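PDB 3WEB: niemann-Pick type C2 protein from Camponotus japonicus, which binds oleic acid in the core of its immunoglobulin-like beta-sandwich and acts as a lipid carrier mediating chemical communication in the worker ant. Local coordinates for the oleic acid site. Coordinates in Å, arbitrary orientation; residue numbers count along the deposited sequence, not the author numbering.

The oleic acid site. Residues 18, 30, 38, 68-70, 95, 97, 99, 103, 110, 112, 127, 131. With OLA (oleic acid), chain B.
One face of the Trp112 indole meets the oleic acid chain, with C8 lying 3.8 Å above the ring plane and toward its rim. The ring's five-membered side, NE1 and CE2, also touches C6. CG sits anti to the backbone N (chi1 175°), which carries the indole inward from strand 107-116. Phe127 meets the lipid differently. The tip of its ring, CZ, points edge-on and in plane at C11, 3.7 Å away. One face of the same ring is covered near its rim by CB of Ile110, which helps to hold it. Phe97 gives the ligand its largest contact. Its CG takes the crowded position between backbone N and carbonyl carbon (chi1 58°), so the ring stands inside the bend of the chain. CD2 touches C4 at 3.5 Å on the carboxylate arm, while CE1 meets C14 at 3.7 Å on the tail arm. The lipid thus folds around this ring in a U.

The pocket is the interior of the ML-domain beta-sandwich, between its sheets. Near the bend, Val38 CG2 packs against C9, at the double bond of oleic acid, and Ile18 CD1 reaches C10. Ile110 CD1 and Ile30 CD1 approach C12 from different sides. Val95 CG2 and Leu68 CD2 line the first arm. At the far end, Thr103 turns CG2 to C18 (3.8 Å), a carbon contact to the terminal methyl. Most of the ligand surface is hidden by protein.

The carboxylate is held by backbone, not by lysine amines. Loop residues Lys69 and Lys70 direct consecutive amide N-H groups at its two oxygens. The pair would favour a charged carboxylate. Lys69 N donates to oleic acid O2 at 2.8 Å. Lys70 N donates to oleic acid O1 at 2.9 Å, with 159° at the hydrogen.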
ATOM      1  N   ILE A  18       7.243  -4.525  -4.772  1.00 14.81           N
ATOM      2  CA  ILE A  18       7.856  -3.203  -4.763  1.00 14.68           C
ATOM      3  C   ILE A  18       9.147  -3.320  -5.564  1.00 14.73           C
ATOM      4  O   ILE A  18      10.004  -4.138  -5.237  1.00 14.77           O
ATOM      5  CB  ILE A  18       8.126  -2.689  -3.336  1.00 14.74           C
ATOM      6  CG1 ILE A  18       6.811  -2.605  -2.543  1.00 14.97           C
ATOM      7  CG2 ILE A  18       8.795  -1.315  -3.390  1.00 15.02           C
ATOM      8  CD1 ILE A  18       6.979  -2.203  -1.090  1.00 14.63           C
ATOM      9  N   ILE A  30      14.239   1.056  -0.196  1.00 17.43           N
ATOM     10  CA  ILE A  30      13.578   2.110  -0.959  1.00 19.32           C
ATOM     11  C   ILE A  30      14.675   3.091  -1.342  1.00 20.91           C
ATOM     12  O   ILE A  30      15.261   3.746  -0.478  1.00 20.71           O
ATOM     13  CB  ILE A  30      12.472   2.810  -0.123  1.00 19.13           C
ATOM     14  CG1 ILE A  30      11.408   1.795   0.332  1.00 19.49           C
ATOM     15  CG2 ILE A  30      11.867   3.999  -0.870  1.00 18.82           C
ATOM     16  CD1 ILE A  30      10.476   1.294  -0.755  1.00 20.15           C
ATOM     17  N   VAL A  38       5.010   0.112  -7.368  1.00 16.32           N
ATOM     18  CA  VAL A  38       4.372  -0.741  -6.360  1.00 15.61           C
ATOM     19  C   VAL A  38       3.150  -1.387  -6.988  1.00 14.81           C
ATOM     20  O   VAL A  38       2.382  -0.714  -7.675  1.00 14.05           O
ATOM     21  CB  VAL A  38       3.943   0.053  -5.109  1.00 15.28           C
ATOM     22  CG1 VAL A  38       3.246  -0.854  -4.091  1.00 15.45           C
ATOM     23  CG2 VAL A  38       5.137   0.749  -4.472  1.00 15.53           C
ATOM     24  N   LEU A  68      -1.144  10.862   1.543  1.00 29.27           N
ATOM     25  CA  LEU A  68      -0.929  10.357   0.192  1.00 27.55           C
ATOM     26  C   LEU A  68      -1.409  11.388  -0.823  1.00 27.07           C
ATOM     27  O   LEU A  68      -2.332  12.157  -0.549  1.00 27.39           O
ATOM     28  CB  LEU A  68      -1.644   9.017  -0.012  1.00 27.32           C
ATOM     29  CG  LEU A  68      -1.196   7.841   0.869  1.00 26.11           C
ATOM     30  CD1 LEU A  68      -2.205   6.705   0.817  1.00 27.00           C
ATOM     31  CD2 LEU A  68       0.189   7.343   0.480  1.00 26.37           C
ATOM     32  N   LYS A  69      -0.770  11.403  -1.990  1.00 26.95           N
ATOM     33  CA  LYS A  69      -1.118  12.346  -3.053  1.00 26.52           C
ATOM     34  C   LYS A  69      -2.386  11.940  -3.800  1.00 25.43           C
ATOM     35  O   LYS A  69      -3.165  12.797  -4.220  1.00 25.74           O
ATOM     36  CB  LYS A  69       0.040  12.504  -4.042  1.00 28.50           C
ATOM     37  CG  LYS A  69       1.235  13.272  -3.494  1.00 30.47           C
ATOM     38  CD  LYS A  69       2.362  13.320  -4.518  1.00 32.62           C
ATOM     39  CE  LYS A  69       3.684  13.760  -3.902  1.00 33.96           C
ATOM     40  NZ  LYS A  69       3.676  15.186  -3.468  1.00 34.45           N
ATOM     41  N   LYS A  70      -2.587  10.636  -3.973  1.00 24.63           N
ATOM     42  CA  LYS A  70      -3.751  10.132  -4.707  1.00 23.63           C
ATOM     43  C   LYS A  70      -4.478   9.012  -3.948  1.00 21.34           C
ATOM     44  O   LYS A  70      -4.501   7.872  -4.420  1.00 20.42           O
ATOM     45  CB  LYS A  70      -3.333   9.640  -6.099  1.00 25.38           C
ATOM     46  CG  LYS A  70      -2.594  10.675  -6.943  1.00 26.91           C
ATOM     47  CD  LYS A  70      -1.999  10.080  -8.210  1.00 28.77           C
ATOM     48  CE  LYS A  70      -0.780   9.216  -7.920  1.00 29.62           C
ATOM     49  NZ  LYS A  70      -0.112   8.739  -9.162  1.00 31.37           N
ATOM     50  N   VAL A  95       1.031   1.754  -8.764  1.00 17.48           N
ATOM     51  CA  VAL A  95       1.415   3.142  -8.495  1.00 18.03           C
ATOM     52  C   VAL A  95       2.925   3.324  -8.657  1.00 18.74           C
ATOM     53  O   VAL A  95       3.719   2.439  -8.310  1.00 18.87           O
ATOM     54  CB  VAL A  95       0.896   3.648  -7.115  1.00 17.72           C
ATOM     55  CG1 VAL A  95       1.566   2.935  -5.945  1.00 17.24           C
ATOM     56  CG2 VAL A  95       1.041   5.159  -6.976  1.00 17.98           C
ATOM     57  N   PHE A  97       5.844   6.268  -7.712  1.00 22.95           N
ATOM     58  CA  PHE A  97       6.193   7.530  -7.076  1.00 24.57           C
ATOM     59  C   PHE A  97       7.697   7.713  -7.078  1.00 25.61           C
ATOM     60  O   PHE A  97       8.451   6.738  -7.107  1.00 24.85           O
ATOM     61  CB  PHE A  97       5.624   7.629  -5.654  1.00 25.16           C
ATOM     62  CG  PHE A  97       6.074   6.530  -4.728  1.00 25.86           C
ATOM     63  CD1 PHE A  97       7.216   6.681  -3.942  1.00 26.17           C
ATOM     64  CD2 PHE A  97       5.342   5.351  -4.619  1.00 26.36           C
ATOM     65  CE1 PHE A  97       7.625   5.673  -3.080  1.00 26.66           C
ATOM     66  CE2 PHE A  97       5.746   4.343  -3.756  1.00 26.16           C
ATOM     67  CZ  PHE A  97       6.888   4.502  -2.986  1.00 26.42           C
ATOM     68  N   VAL A  99      10.997   9.048  -5.144  1.00 31.43           N
ATOM     69  CA  VAL A  99      11.547   9.377  -3.835  1.00 33.71           C
ATOM     70  C   VAL A  99      12.639  10.433  -4.007  1.00 35.74           C
ATOM     71  O   VAL A  99      13.668  10.171  -4.632  1.00 35.85           O
ATOM     72  CB  VAL A  99      12.103   8.128  -3.116  1.00 32.27           C
ATOM     73  CG1 VAL A  99      12.596   8.485  -1.720  1.00 31.87           C
ATOM     74  CG2 VAL A  99      11.038   7.046  -3.033  1.00 32.12           C
ATOM     75  N   THR A 103      14.480  13.217   1.002  1.00 43.93           N
ATOM     76  CA  THR A 103      13.921  12.172   1.855  1.00 41.19           C
ATOM     77  C   THR A 103      14.986  11.673   2.833  1.00 39.04           C
ATOM     78  O   THR A 103      16.082  11.280   2.412  1.00 37.98           O
ATOM     79  CB  THR A 103      13.377  10.987   1.024  1.00 41.11           C
ATOM     80  OG1 THR A 103      12.478  11.474   0.021  1.00 40.91           O
ATOM     81  CG2 THR A 103      12.641   9.987   1.912  1.00 41.38           C
ATOM     82  N   ILE A 110       6.142   0.217   7.721  1.00 18.43           N
ATOM     83  CA  ILE A 110       5.140   0.924   6.947  1.00 18.44           C
ATOM     84  C   ILE A 110       3.845   0.130   7.035  1.00 17.96           C
ATOM     85  O   ILE A 110       3.865  -1.102   6.964  1.00 17.22           O
ATOM     86  CB  ILE A 110       5.604   1.109   5.485  1.00 18.94           C
ATOM     87  CG1 ILE A 110       6.724   2.153   5.435  1.00 19.82           C
ATOM     88  CG2 ILE A 110       4.443   1.523   4.584  1.00 18.87           C
ATOM     89  CD1 ILE A 110       7.503   2.164   4.140  1.00 20.93           C
ATOM     90  N   TRP A 112      -0.025   0.130   5.264  1.00 15.04           N
ATOM     91  CA  TRP A 112      -0.694   0.663   4.092  1.00 14.82           C
ATOM     92  C   TRP A 112      -2.039  -0.020   3.948  1.00 14.27           C
ATOM     93  O   TRP A 112      -2.112  -1.253   3.888  1.00 13.67           O
ATOM     94  CB  TRP A 112       0.196   0.425   2.869  1.00 14.97           C
ATOM     95  CG  TRP A 112      -0.379   0.806   1.540  1.00 15.59           C
ATOM     96  CD1 TRP A 112      -1.060   1.952   1.227  1.00 15.76           C
ATOM     97  CD2 TRP A 112      -0.264   0.060   0.322  1.00 15.90           C
ATOM     98  NE1 TRP A 112      -1.403   1.948  -0.103  1.00 15.79           N
ATOM     99  CE2 TRP A 112      -0.927   0.800  -0.684  1.00 15.94           C
ATOM    100  CE3 TRP A 112       0.321  -1.172  -0.013  1.00 16.06           C
ATOM    101  CZ2 TRP A 112      -1.023   0.352  -2.010  1.00 15.90           C
ATOM    102  CZ3 TRP A 112       0.231  -1.617  -1.339  1.00 15.85           C
ATOM    103  CH2 TRP A 112      -0.443  -0.854  -2.319  1.00 16.04           C
ATOM    104  N   PHE A 127       4.948  -3.829   6.526  1.00 13.58           N
ATOM    105  CA  PHE A 127       6.275  -4.350   6.190  1.00 13.29           C
ATOM    106  C   PHE A 127       7.387  -3.422   6.672  1.00 13.17           C
ATOM    107  O   PHE A 127       7.159  -2.213   6.839  1.00 13.49           O
ATOM    108  CB  PHE A 127       6.387  -4.614   4.680  1.00 13.15           C
ATOM    109  CG  PHE A 127       6.297  -3.378   3.835  1.00 13.28           C
ATOM    110  CD1 PHE A 127       5.061  -2.836   3.497  1.00 13.29           C
ATOM    111  CD2 PHE A 127       7.451  -2.773   3.356  1.00 13.30           C
ATOM    112  CE1 PHE A 127       4.988  -1.702   2.703  1.00 13.35           C
ATOM    113  CE2 PHE A 127       7.388  -1.640   2.570  1.00 13.61           C
ATOM    114  CZ  PHE A 127       6.150  -1.103   2.244  1.00 13.61           C
ATOM    115  N   ILE A 131      14.870   3.322   3.870  1.00 20.56           N
ATOM    116  CA  ILE A 131      15.100   4.336   2.857  1.00 23.32           C
ATOM    117  C   ILE A 131      16.600   4.585   2.820  1.00 25.36           C
ATOM    118  O   ILE A 131      17.195   4.920   3.849  1.00 26.63           O
ATOM    119  CB  ILE A 131      14.330   5.637   3.163  1.00 23.45           C
ATOM    120  CG1 ILE A 131      12.837   5.336   3.344  1.00 23.61           C
ATOM    121  CG2 ILE A 131      14.557   6.658   2.053  1.00 23.61           C
ATOM    122  CD1 ILE A 131      12.039   6.444   3.996  1.00 23.89           C
TER
HETATM  123  C1  OLA B 201       0.525   8.602  -3.492  1.00 39.15           C
HETATM  124  O1  OLA B 201      -0.718   8.449  -3.503  1.00 37.00           O
HETATM  125  O2  OLA B 201       1.081   9.612  -3.002  1.00 39.46           O
HETATM  126  C2  OLA B 201       1.396   7.526  -4.103  1.00 39.08           C
HETATM  127  C3  OLA B 201       2.273   6.872  -3.039  1.00 38.86           C
HETATM  128  C4  OLA B 201       2.203   5.352  -3.121  1.00 39.21           C
HETATM  129  C5  OLA B 201       1.534   4.752  -1.891  1.00 38.35           C
HETATM  130  C6  OLA B 201       1.950   3.303  -1.672  1.00 38.79           C
HETATM  131  C7  OLA B 201       2.784   3.190  -0.402  1.00 38.03           C
HETATM  132  C8  OLA B 201       3.160   1.749  -0.057  1.00 38.75           C
HETATM  133  C9  OLA B 201       4.354   1.290  -0.870  1.00 38.03           C
HETATM  134  C10 OLA B 201       5.628   1.502  -0.523  1.00 38.45           C
HETATM  135  C11 OLA B 201       6.039   2.232   0.736  1.00 39.52           C
HETATM  136  C12 OLA B 201       7.300   3.042   0.469  1.00 40.99           C
HETATM  137  C13 OLA B 201       7.205   4.426   1.096  1.00 42.39           C
HETATM  138  C14 OLA B 201       8.316   5.325   0.568  1.00 43.69           C
HETATM  139  C15 OLA B 201       8.633   6.448   1.549  1.00 44.73           C
HETATM  140  C16 OLA B 201       8.160   7.792   1.008  1.00 45.74           C
HETATM  141  C17 OLA B 201       9.342   8.659   0.588  1.00 46.46           C
HETATM  142  C18 OLA B 201       9.052  10.128   0.807  1.00 47.76           C